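Local coordinates for probable sugar ABC transporter, sugar-binding protein (Streptococcus pneumoniae, PDB 2W7Y) that binds the blood group A-trisaccharide and probably delivers such glycans to an ABC transporter for uptake by the bacterium, at residues Ala203-Pro206 against Ser207-Phe211; Ala264-Lys267 against Asp268-Gly272; Phe277-Gly280 against Val281-Ser284. All coordinates share one frame; numbering follows the deposited sequence.

Interaction 1 of 3, residues Ala203-Pro206 against Ser207-Phe211; sequences AGEP and SIRLF. With A2G (2-acetamido-2-deoxy-alpha-D-galactopyranose), chain C.
The carbonyl oxygen of Gly204 is gripped twice by Ser207: OG donates to Gly204 O over 2.6 Å, tilted a little from the carbonyl plane, and the Ser207 backbone N reaches the same oxygen at 3.3 Å from well above that plane. The hydroxyl can do this because chi1 of 61° sets OG between the serine's own N and its carbonyl carbon, pointing it back at Gly204 O. Two residues on, Arg209 N bonds to Pro206 O, while Arg209 CG lies against that oxygen at 3.2 Å. These short-range bonds lead the loop into helix 207-215 of this solute-binding protein; Glu205 in the loop and Arg209 on the helix both bind the sugar. The extended side chain of Glu205 spreads its carboxylate over two hydroxyls of the N-acetylgalactosamine, taking A2G O3 on OE1 at 2.6 Å and A2G O4 on OE2 at 2.7 Å; OE2 has a second partner in the backbone N of Ala262. Arg209, bent at chi2, brings NH2 to the acetamido oxygen A2G O7 at 2.9 Å, a nearly straight bond (163°) in the guanidinium plane. The carboxylate and guanidinium planes stand 32° apart, and the salt bridge from Glu205 OE1 to Arg209 NH2 is long, at 3.8 Å. Phe157 and Met159 of strand 157-164 pack on the arginine side chain, and Ile208 turns to helix 394-406.

Interaction 2 of 3, residues Ala264-Lys267 against Asp268-Gly272; sequences AYSK and DFQEG
Backbone bonds make the tight part of this contact: Phe269 N meets Tyr265 O at 3.3 Å, and Gln270 N meets Ser266 O at 3.0 Å, the latter close to straight at 164°. Gln270 folds back over the same turn, its CG 3.2 Å from Ser266 O, because chi1 of -68° keeps CG beside its own backbone N. On the buried side Tyr265 and Phe269 both turn into the protein. The tyrosine sends OH to Ala203 O, and the phenylalanine ring meets that of Phe277 with the planes about 30° apart. This is the last part of helix 262-270, closed by a Schellman motif in which Gly272 takes a positive phi and its N returns to Phe269 O. Toward the helix end the bonding slackens: Glu271 N bonds only weakly, to Lys267 O and to Asp268 O, although Glu271 CG lies 3.3 Å from Lys267 O. On the looser solvent side, Lys267 bends at its last torsion and passes obliquely by the glutamate, its NZ forming a salt bridge with Glu271 OE2 at 3.6 Å. The other carboxylate oxygen, Glu271 OE1, pairs with Lys273, whereas Asp268 directs OD2 to the hydroxyl of Tyr199.

Interaction 3 of 3, residues Phe277-Gly280 against Val281-Ser284; sequences FFNG and VWAS. With GAL (beta-D-galactopyranose), chain B; A2G (2-acetamido-2-deoxy-alpha-D-galactopyranose), chain C.
Asn279 and Trp282 meet at the primary hydroxyl of the N-acetylgalactosamine, each giving an N-H to A2G O6 over 2.9 Å, from Asn279 ND2 (163° at the hydrogen) and from Trp282 NE1. The oxygen lies at the edge of the indole, in its plane. The same NE1 makes a weak, longer bond to the ring oxygen A2G O5, and A2G O6 is weakly bonded to Asn279 OD1. The amide stands almost perpendicular to the indole, its plane turned 85° from that of the ring. Galactose covers one face of the tryptophan, with GAL C5 3.5 Å above the ring plane and offset toward the rim, an aromatic-sugar platform of the kind common in carbohydrate-binding proteins. Beneath the opposite face, Gly280 CA makes a CH-pi contact 3.4 Å from the centroid of the six-membered ring, nearly along its normal. With CG between the backbone N and the carbonyl carbon (chi1 55°), the ring swings back over Gly280. Gly280 N bonds weakly to Asn279 OD1, steadying the amide. Behind this layer a short 3-10 turn, 281-283, holds the backbone: Ala283 N bonds to Gly280 O at 3.2 Å, and Trp162 NE1 donates to the same oxygen. Val281 O receives both N and OG of Ser284, the hydroxyl in the carbonyl plane at 2.7 Å. Phe157 meets the Trp282 ring edge-to-face, while Val281 packs on helix 366-379.

In the fold
Interactions 1 and 3, with centres about 13 Å apart, hold the same N-acetylgalactosamine from different parts of the chain: 203-211 takes its O3, O4 and acetamido oxygen, and 277-284 its O6 and, weakly, its ring oxygen, while also carrying the galactose on the indole face. Behind the sugar they pack directly, Leu210 CD2 lying 3.6 Å from Phe278 CZ. Interaction 2 stands back from the pocket, the Ser266 side chain coming within about 7 Å of that sugar, yet it touches both neighbours. Tyr265 CD2 packs 4.0 Å from Pro206 CG in the loop of interaction 1, while Ser266 CA meets Phe277 CZ at 3.7 Å at the start of interaction 3.

Interaction 1 of 3, residues Ala203-Pro206 against Ser207-Phe211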
ATOM      1  N   ALA A 203      13.019  -5.543  -7.285  1.00 23.11           N
ATOM      2  CA  ALA A 203      13.294  -5.450  -5.852  1.00 23.27           C
ATOM      3  C   ALA A 203      13.521  -3.999  -5.431  1.00 23.39           C
ATOM      4  O   ALA A 203      13.792  -3.138  -6.264  1.00 23.59           O
ATOM      5  CB  ALA A 203      14.488  -6.318  -5.477  1.00 23.25           C
ATOM      6  N   GLY A 204      13.417  -3.738  -4.133  1.00 23.61           N
ATOM      7  CA  GLY A 204      13.465  -2.376  -3.597  1.00 23.67           C
ATOM      8  C   GLY A 204      12.293  -2.224  -2.649  1.00 23.74           C
ATOM      9  O   GLY A 204      12.179  -2.979  -1.682  1.00 23.86           O
ATOM     10  N   GLU A 205      11.413  -1.264  -2.938  1.00 23.69           N
ATOM     11  CA  GLU A 205      10.128  -1.150  -2.241  1.00 23.61           C
ATOM     12  C   GLU A 205       9.303  -2.450  -2.306  1.00 23.66           C
ATOM     13  O   GLU A 205       8.772  -2.879  -1.283  1.00 23.97           O
ATOM     14  CB  GLU A 205       9.308   0.037  -2.774  1.00 23.62           C
ATOM     15  CG  GLU A 205       7.926   0.201  -2.118  1.00 23.46           C
ATOM     16  CD  GLU A 205       7.036   1.214  -2.829  1.00 23.90           C
ATOM     17  OE1 GLU A 205       6.353   1.995  -2.139  1.00 23.37           O
ATOM     18  OE2 GLU A 205       7.015   1.235  -4.079  1.00 24.44           O
ATOM     19  N   PRO A 206       9.184  -3.076  -3.501  1.00 23.57           N
ATOM     20  CA  PRO A 206       8.412  -4.324  -3.606  1.00 23.50           C
ATOM     21  C   PRO A 206       8.912  -5.496  -2.754  1.00 23.51           C
ATOM     22  O   PRO A 206       8.145  -6.423  -2.491  1.00 23.82           O
ATOM     23  CB  PRO A 206       8.538  -4.684  -5.087  1.00 23.41           C
ATOM     24  CG  PRO A 206       8.832  -3.400  -5.767  1.00 23.48           C
ATOM     25  CD  PRO A 206       9.705  -2.662  -4.819  1.00 23.50           C
ATOM     26  N   SER A 207      10.175  -5.469  -2.341  1.00 23.46           N
ATOM     27  CA  SER A 207      10.741  -6.583  -1.576  1.00 23.47           C
ATOM     28  C   SER A 207      10.240  -6.657  -0.128  1.00 23.34           C
ATOM     29  O   SER A 207      10.276  -7.725   0.481  1.00 23.50           O
ATOM     30  CB  SER A 207      12.273  -6.578  -1.635  1.00 23.37           C
ATOM     31  OG  SER A 207      12.809  -5.391  -1.080  1.00 24.16           O
ATOM     32  N   ILE A 208       9.764  -5.534   0.415  1.00 23.30           N
ATOM     33  CA  ILE A 208       9.178  -5.523   1.759  1.00 23.03           C
ATOM     34  C   ILE A 208       7.840  -6.269   1.798  1.00 22.96           C
ATOM     35  O   ILE A 208       7.419  -6.738   2.853  1.00 22.92           O
ATOM     36  CB  ILE A 208       9.052  -4.081   2.357  1.00 23.05           C
ATOM     37  CG1 ILE A 208       8.921  -4.135   3.888  1.00 22.56           C
ATOM     38  CG2 ILE A 208       7.896  -3.304   1.703  1.00 23.08           C
ATOM     39  CD1 ILE A 208       8.943  -2.786   4.586  1.00 22.22           C
ATOM     40  N   ARG A 209       7.191  -6.383   0.638  1.00 23.08           N
ATOM     41  CA  ARG A 209       5.939  -7.129   0.507  1.00 23.03           C
ATOM     42  C   ARG A 209       6.189  -8.628   0.645  1.00 23.02           C
ATOM     43  O   ARG A 209       5.311  -9.372   1.094  1.00 22.98           O
ATOM     44  CB  ARG A 209       5.242  -6.837  -0.833  1.00 22.93           C
ATOM     45  CG  ARG A 209       5.313  -5.397  -1.331  1.00 23.05           C
ATOM     46  CD  ARG A 209       4.665  -4.403  -0.372  1.00 23.18           C
ATOM     47  NE  ARG A 209       4.519  -3.085  -0.986  1.00 22.81           N
ATOM     48  CZ  ARG A 209       4.178  -1.980  -0.331  1.00 22.27           C
ATOM     49  NH1 ARG A 209       3.941  -2.018   0.975  1.00 21.97           N
ATOM     50  NH2 ARG A 209       4.071  -0.836  -0.989  1.00 22.17           N
ATOM     51  N   LEU A 210       7.384  -9.064   0.249  1.00 23.06           N
ATOM     52  CA  LEU A 210       7.821 -10.444   0.474  1.00 22.99           C
ATOM     53  C   LEU A 210       8.128 -10.709   1.947  1.00 23.02           C
ATOM     54  O   LEU A 210       7.754 -11.754   2.476  1.00 23.08           O
ATOM     55  CB  LEU A 210       9.029 -10.794  -0.400  1.00 23.07           C
ATOM     56  CG  LEU A 210       8.819 -10.996  -1.909  1.00 22.72           C
ATOM     57  CD1 LEU A 210      10.153 -11.231  -2.601  1.00 21.87           C
ATOM     58  CD2 LEU A 210       7.859 -12.146  -2.193  1.00 22.45           C
ATOM     59  N   PHE A 211       8.804  -9.761   2.600  1.00 23.11           N
ATOM     60  CA  PHE A 211       9.080  -9.832   4.041  1.00 23.17           C
ATOM     61  C   PHE A 211       7.786  -9.800   4.863  1.00 23.22           C
ATOM     62  O   PHE A 211       7.603 -10.611   5.772  1.00 23.21           O
ATOM     63  CB  PHE A 211      10.018  -8.696   4.478  1.00 23.10           C
ATOM     64  CG  PHE A 211      10.249  -8.626   5.976  1.00 23.21           C
ATOM     65  CD1 PHE A 211      11.149  -9.490   6.602  1.00 23.11           C
ATOM     66  CD2 PHE A 211       9.571  -7.689   6.757  1.00 22.91           C
ATOM     67  CE1 PHE A 211      11.361  -9.425   7.990  1.00 23.13           C
ATOM     68  CE2 PHE A 211       9.779  -7.614   8.136  1.00 23.10           C
ATOM     69  CZ  PHE A 211      10.675  -8.482   8.756  1.00 22.98           C
TER
HETATM   70  O5  A2G C   3       1.470   1.912  -4.489  1.00 15.14           O
HETATM   71  C1  A2G C   3       1.223   2.559  -3.212  1.00 14.61           C
HETATM   72  C2  A2G C   3       2.565   2.754  -2.523  1.00 14.31           C
HETATM   73  N2  A2G C   3       2.408   3.439  -1.240  1.00 13.82           N
HETATM   74  C3  A2G C   3       3.473   3.619  -3.407  1.00 14.75           C
HETATM   75  O3  A2G C   3       4.704   3.892  -2.733  1.00 15.05           O
HETATM   76  C4  A2G C   3       3.708   2.943  -4.758  1.00 15.13           C
HETATM   77  O4  A2G C   3       4.427   1.715  -4.579  1.00 15.66           O
HETATM   78  C5  A2G C   3       2.348   2.662  -5.410  1.00 15.36           C
HETATM   79  C6  A2G C   3       2.494   1.908  -6.730  1.00 14.71           C
HETATM   80  O6  A2G C   3       1.189   1.579  -7.210  1.00 15.36           O
HETATM   81  C7  A2G C   3       2.904   2.942  -0.112  1.00 13.20           C
HETATM   82  O7  A2G C   3       3.503   1.871  -0.021  1.00 12.15           O
HETATM   83  C8  A2G C   3       2.659   3.816   1.115  1.00 13.02           C

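Interaction 2 of 3, residues Ala264-Lys267 against Asp268-Gly272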
ATOM      1  N   ALA A 264       8.425   2.204 -11.028  1.00 23.72           N
ATOM      2  CA  ALA A 264       9.390   2.063 -12.119  1.00 23.66           C
ATOM      3  C   ALA A 264       9.536   0.617 -12.609  1.00 23.55           C
ATOM      4  O   ALA A 264      10.225   0.363 -13.600  1.00 23.66           O
ATOM      5  CB  ALA A 264      10.736   2.644 -11.716  1.00 23.70           C
ATOM      6  N   TYR A 265       8.889  -0.315 -11.910  1.00 23.26           N
ATOM      7  CA  TYR A 265       8.856  -1.722 -12.311  1.00 23.05           C
ATOM      8  C   TYR A 265       7.573  -2.097 -13.055  1.00 22.92           C
ATOM      9  O   TYR A 265       7.493  -3.168 -13.663  1.00 22.73           O
ATOM     10  CB  TYR A 265       9.041  -2.639 -11.096  1.00 22.91           C
ATOM     11  CG  TYR A 265      10.429  -2.589 -10.501  1.00 22.98           C
ATOM     12  CD1 TYR A 265      11.557  -2.864 -11.279  1.00 23.01           C
ATOM     13  CD2 TYR A 265      10.617  -2.274  -9.160  1.00 22.90           C
ATOM     14  CE1 TYR A 265      12.832  -2.814 -10.736  1.00 22.86           C
ATOM     15  CE2 TYR A 265      11.886  -2.221  -8.608  1.00 22.95           C
ATOM     16  CZ  TYR A 265      12.986  -2.496  -9.399  1.00 22.90           C
ATOM     17  OH  TYR A 265      14.241  -2.446  -8.849  1.00 23.19           O
ATOM     18  N   SER A 266       6.579  -1.212 -12.995  1.00 22.81           N
ATOM     19  CA  SER A 266       5.282  -1.433 -13.627  1.00 22.84           C
ATOM     20  C   SER A 266       5.390  -1.535 -15.146  1.00 22.92           C
ATOM     21  O   SER A 266       4.811  -2.437 -15.751  1.00 22.88           O
ATOM     22  CB  SER A 266       4.306  -0.318 -13.246  1.00 22.78           C
ATOM     23  OG  SER A 266       3.023  -0.551 -13.803  1.00 22.54           O
ATOM     24  N   LYS A 267       6.140  -0.609 -15.742  1.00 22.94           N
ATOM     25  CA  LYS A 267       6.340  -0.547 -17.188  1.00 23.07           C
ATOM     26  C   LYS A 267       6.942  -1.847 -17.728  1.00 22.98           C
ATOM     27  O   LYS A 267       6.410  -2.427 -18.674  1.00 22.82           O
ATOM     28  CB  LYS A 267       7.224   0.653 -17.541  1.00 23.04           C
ATOM     29  CG  LYS A 267       7.160   1.094 -18.991  1.00 23.47           C
ATOM     30  CD  LYS A 267       7.699   2.519 -19.140  1.00 23.82           C
ATOM     31  CE  LYS A 267       7.958   2.884 -20.590  1.00 23.85           C
ATOM     32  NZ  LYS A 267       9.230   2.289 -21.101  1.00 24.03           N
ATOM     33  N   ASP A 268       8.032  -2.300 -17.099  1.00 22.92           N
ATOM     34  CA  ASP A 268       8.723  -3.539 -17.477  1.00 22.95           C
ATOM     35  C   ASP A 268       7.781  -4.727 -17.484  1.00 22.94           C
ATOM     36  O   ASP A 268       7.816  -5.547 -18.402  1.00 23.03           O
ATOM     37  CB  ASP A 268       9.879  -3.830 -16.513  1.00 22.93           C
ATOM     38  CG  ASP A 268      11.153  -3.093 -16.876  1.00 22.99           C
ATOM     39  OD1 ASP A 268      11.194  -2.418 -17.929  1.00 22.69           O
ATOM     40  OD2 ASP A 268      12.124  -3.203 -16.099  1.00 22.94           O
ATOM     41  N   PHE A 269       6.941  -4.801 -16.453  1.00 22.91           N
ATOM     42  CA  PHE A 269       5.987  -5.886 -16.284  1.00 22.97           C
ATOM     43  C   PHE A 269       4.901  -5.866 -17.359  1.00 22.99           C
ATOM     44  O   PHE A 269       4.555  -6.913 -17.906  1.00 23.17           O
ATOM     45  CB  PHE A 269       5.373  -5.837 -14.882  1.00 22.84           C
ATOM     46  CG  PHE A 269       4.507  -7.018 -14.561  1.00 22.98           C
ATOM     47  CD1 PHE A 269       5.057  -8.293 -14.446  1.00 22.78           C
ATOM     48  CD2 PHE A 269       3.145  -6.857 -14.368  1.00 22.96           C
ATOM     49  CE1 PHE A 269       4.255  -9.386 -14.151  1.00 22.73           C
ATOM     50  CE2 PHE A 269       2.340  -7.944 -14.071  1.00 23.20           C
ATOM     51  CZ  PHE A 269       2.895  -9.211 -13.966  1.00 22.80           C
ATOM     52  N   GLN A 270       4.387  -4.673 -17.656  1.00 23.05           N
ATOM     53  CA  GLN A 270       3.418  -4.455 -18.737  1.00 23.13           C
ATOM     54  C   GLN A 270       3.975  -4.866 -20.095  1.00 23.19           C
ATOM     55  O   GLN A 270       3.225  -5.284 -20.980  1.00 23.46           O
ATOM     56  CB  GLN A 270       3.005  -2.979 -18.798  1.00 23.14           C
ATOM     57  CG  GLN A 270       2.187  -2.492 -17.610  1.00 23.31           C
ATOM     58  CD  GLN A 270       1.945  -0.988 -17.620  1.00 23.70           C
ATOM     59  OE1 GLN A 270       2.067  -0.321 -16.587  1.00 24.16           O
ATOM     60  NE2 GLN A 270       1.595  -0.451 -18.781  1.00 23.24           N
ATOM     61  N   GLU A 271       5.292  -4.737 -20.250  1.00 23.16           N
ATOM     62  CA  GLU A 271       5.973  -5.021 -21.509  1.00 23.21           C
ATOM     63  C   GLU A 271       6.520  -6.449 -21.577  1.00 23.20           C
ATOM     64  O   GLU A 271       7.147  -6.832 -22.563  1.00 23.20           O
ATOM     65  CB  GLU A 271       7.087  -3.997 -21.752  1.00 23.23           C
ATOM     66  CG  GLU A 271       6.581  -2.572 -21.997  1.00 23.49           C
ATOM     67  CD  GLU A 271       7.695  -1.543 -22.149  1.00 24.02           C
ATOM     68  OE1 GLU A 271       8.868  -1.849 -21.833  1.00 24.13           O
ATOM     69  OE2 GLU A 271       7.391  -0.411 -22.587  1.00 24.27           O
ATOM     70  N   GLY A 272       6.281  -7.230 -20.526  1.00 23.20           N
ATOM     71  CA  GLY A 272       6.702  -8.629 -20.487  1.00 23.14           C
ATOM     72  C   GLY A 272       8.182  -8.838 -20.236  1.00 23.09           C
ATOM     73  O   GLY A 272       8.755  -9.838 -20.671  1.00 23.06           O
TER

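Interaction 3 of 3, residues Phe277-Gly280 against Val281-Ser284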
ATOM      1  N   PHE A 277       5.181  -9.079 -10.242  1.00 22.87           N
ATOM      2  CA  PHE A 277       5.100  -7.671  -9.875  1.00 22.76           C
ATOM      3  C   PHE A 277       4.349  -7.548  -8.563  1.00 22.75           C
ATOM      4  O   PHE A 277       3.152  -7.816  -8.499  1.00 22.80           O
ATOM      5  CB  PHE A 277       4.388  -6.892 -10.989  1.00 22.80           C
ATOM      6  CG  PHE A 277       4.300  -5.407 -10.758  1.00 22.38           C
ATOM      7  CD1 PHE A 277       5.410  -4.673 -10.347  1.00 22.53           C
ATOM      8  CD2 PHE A 277       3.108  -4.734 -10.996  1.00 22.24           C
ATOM      9  CE1 PHE A 277       5.323  -3.298 -10.151  1.00 22.57           C
ATOM     10  CE2 PHE A 277       3.010  -3.360 -10.808  1.00 22.29           C
ATOM     11  CZ  PHE A 277       4.120  -2.639 -10.381  1.00 22.57           C
ATOM     12  N   PHE A 278       5.063  -7.159  -7.513  1.00 22.86           N
ATOM     13  CA  PHE A 278       4.462  -7.009  -6.195  1.00 22.98           C
ATOM     14  C   PHE A 278       3.825  -5.627  -6.043  1.00 23.01           C
ATOM     15  O   PHE A 278       4.481  -4.666  -5.632  1.00 22.97           O
ATOM     16  CB  PHE A 278       5.495  -7.273  -5.083  1.00 23.01           C
ATOM     17  CG  PHE A 278       6.272  -8.554  -5.262  1.00 22.95           C
ATOM     18  CD1 PHE A 278       5.648  -9.789  -5.120  1.00 22.88           C
ATOM     19  CD2 PHE A 278       7.625  -8.522  -5.573  1.00 22.78           C
ATOM     20  CE1 PHE A 278       6.358 -10.978  -5.291  1.00 23.18           C
ATOM     21  CE2 PHE A 278       8.344  -9.703  -5.741  1.00 23.25           C
ATOM     22  CZ  PHE A 278       7.709 -10.936  -5.607  1.00 23.23           C
ATOM     23  N   ASN A 279       2.548  -5.538  -6.412  1.00 22.94           N
ATOM     24  CA  ASN A 279       1.765  -4.315  -6.235  1.00 22.80           C
ATOM     25  C   ASN A 279       0.302  -4.644  -5.927  1.00 22.71           C
ATOM     26  O   ASN A 279      -0.138  -5.777  -6.128  1.00 22.29           O
ATOM     27  CB  ASN A 279       1.882  -3.397  -7.456  1.00 22.93           C
ATOM     28  CG  ASN A 279       1.603  -1.935  -7.124  1.00 23.02           C
ATOM     29  OD1 ASN A 279       1.509  -1.561  -5.952  1.00 22.96           O
ATOM     30  ND2 ASN A 279       1.464  -1.105  -8.155  1.00 22.40           N
ATOM     31  N   GLY A 280      -0.435  -3.653  -5.426  1.00 22.59           N
ATOM     32  CA  GLY A 280      -1.813  -3.853  -4.982  1.00 22.63           C
ATOM     33  C   GLY A 280      -2.844  -3.981  -6.085  1.00 22.69           C
ATOM     34  O   GLY A 280      -2.511  -3.930  -7.269  1.00 22.63           O
ATOM     35  N   VAL A 281      -4.102  -4.145  -5.682  1.00 22.79           N
ATOM     36  CA  VAL A 281      -5.218  -4.330  -6.615  1.00 22.88           C
ATOM     37  C   VAL A 281      -5.433  -3.109  -7.513  1.00 23.05           C
ATOM     38  O   VAL A 281      -5.919  -3.233  -8.638  1.00 22.97           O
ATOM     39  CB  VAL A 281      -6.546  -4.707  -5.881  1.00 22.96           C
ATOM     40  CG1 VAL A 281      -6.394  -6.020  -5.125  1.00 22.63           C
ATOM     41  CG2 VAL A 281      -7.009  -3.592  -4.939  1.00 22.83           C
ATOM     42  N   TRP A 282      -5.045  -1.940  -7.005  1.00 23.18           N
ATOM     43  CA  TRP A 282      -5.185  -0.667  -7.705  1.00 23.06           C
ATOM     44  C   TRP A 282      -4.383  -0.600  -9.010  1.00 22.98           C
ATOM     45  O   TRP A 282      -4.578   0.312  -9.812  1.00 23.08           O
ATOM     46  CB  TRP A 282      -4.789   0.482  -6.772  1.00 23.14           C
ATOM     47  CG  TRP A 282      -3.408   0.333  -6.179  1.00 23.33           C
ATOM     48  CD1 TRP A 282      -2.231   0.730  -6.742  1.00 22.61           C
ATOM     49  CD2 TRP A 282      -3.069  -0.257  -4.914  1.00 23.35           C
ATOM     50  NE1 TRP A 282      -1.183   0.431  -5.909  1.00 22.97           N
ATOM     51  CE2 TRP A 282      -1.665  -0.180  -4.782  1.00 22.98           C
ATOM     52  CE3 TRP A 282      -3.812  -0.839  -3.877  1.00 23.08           C
ATOM     53  CZ2 TRP A 282      -0.992  -0.656  -3.654  1.00 22.79           C
ATOM     54  CZ3 TRP A 282      -3.140  -1.313  -2.758  1.00 22.72           C
ATOM     55  CH2 TRP A 282      -1.746  -1.220  -2.657  1.00 22.56           C
ATOM     56  N   ALA A 283      -3.495  -1.573  -9.216  1.00 22.86           N
ATOM     57  CA  ALA A 283      -2.693  -1.682 -10.439  1.00 22.84           C
ATOM     58  C   ALA A 283      -3.494  -2.175 -11.646  1.00 22.73           C
ATOM     59  O   ALA A 283      -3.007  -2.138 -12.778  1.00 22.82           O
ATOM     60  CB  ALA A 283      -1.493  -2.591 -10.200  1.00 22.85           C
ATOM     61  N   SER A 284      -4.724  -2.619 -11.390  1.00 22.69           N
ATOM     62  CA  SER A 284      -5.590  -3.261 -12.385  1.00 22.60           C
ATOM     63  C   SER A 284      -5.779  -2.505 -13.698  1.00 22.73           C
ATOM     64  O   SER A 284      -5.786  -3.122 -14.764  1.00 22.83           O
ATOM     65  CB  SER A 284      -6.952  -3.562 -11.768  1.00 22.42           C
ATOM     66  OG  SER A 284      -6.833  -4.575 -10.798  1.00 22.64           O
TER
HETATM   67  C1  GAL B   1      -2.684   5.038  -4.819  1.00 16.73           C
HETATM   68  C2  GAL B   1      -1.256   4.988  -4.275  1.00 16.42           C
HETATM   69  C3  GAL B   1      -0.889   3.566  -3.844  1.00 16.01           C
HETATM   70  C4  GAL B   1      -1.976   2.935  -2.965  1.00 15.18           C
HETATM   71  C5  GAL B   1      -3.328   3.055  -3.682  1.00 16.26           C
HETATM   72  C6  GAL B   1      -4.503   2.452  -2.909  1.00 16.08           C
HETATM   73  O1  GAL B   1      -3.078   6.386  -4.943  1.00 20.41           O
HETATM   74  O2  GAL B   1      -0.384   5.434  -5.293  1.00 16.02           O
HETATM   75  O3  GAL B   1       0.356   3.571  -3.184  1.00 15.78           O
HETATM   76  O4  GAL B   1      -1.989   3.583  -1.714  1.00 12.44           O
HETATM   77  O5  GAL B   1      -3.603   4.418  -3.944  1.00 16.42           O
HETATM   78  O6  GAL B   1      -5.545   2.149  -3.819  1.00 15.93           O
HETATM   79  O5  A2G C   3       1.470   1.912  -4.489  1.00 15.14           O
HETATM   80  C1  A2G C   3       1.223   2.559  -3.212  1.00 14.61           C
HETATM   81  C2  A2G C   3       2.565   2.754  -2.523  1.00 14.31           C
HETATM   82  N2  A2G C   3       2.408   3.439  -1.240  1.00 13.82           N
HETATM   83  C3  A2G C   3       3.473   3.619  -3.407  1.00 14.75           C
HETATM   84  O3  A2G C   3       4.704   3.892  -2.733  1.00 15.05           O
HETATM   85  C4  A2G C   3       3.708   2.943  -4.758  1.00 15.13           C
HETATM   86  O4  A2G C   3       4.427   1.715  -4.579  1.00 15.66           O
HETATM   87  C5  A2G C   3       2.348   2.662  -5.410  1.00 15.36           C
HETATM   88  C6  A2G C   3       2.494   1.908  -6.730  1.00 14.71           C
HETATM   89  O6  A2G C   3       1.189   1.579  -7.210  1.00 15.36           O
HETATM   90  C7  A2G C   3       2.904   2.942  -0.112  1.00 13.20           C
HETATM   91  O7  A2G C   3       3.503   1.871  -0.021  1.00 12.15           O
HETATM   92  C8  A2G C   3       2.659   3.816   1.115  1.00 13.02           C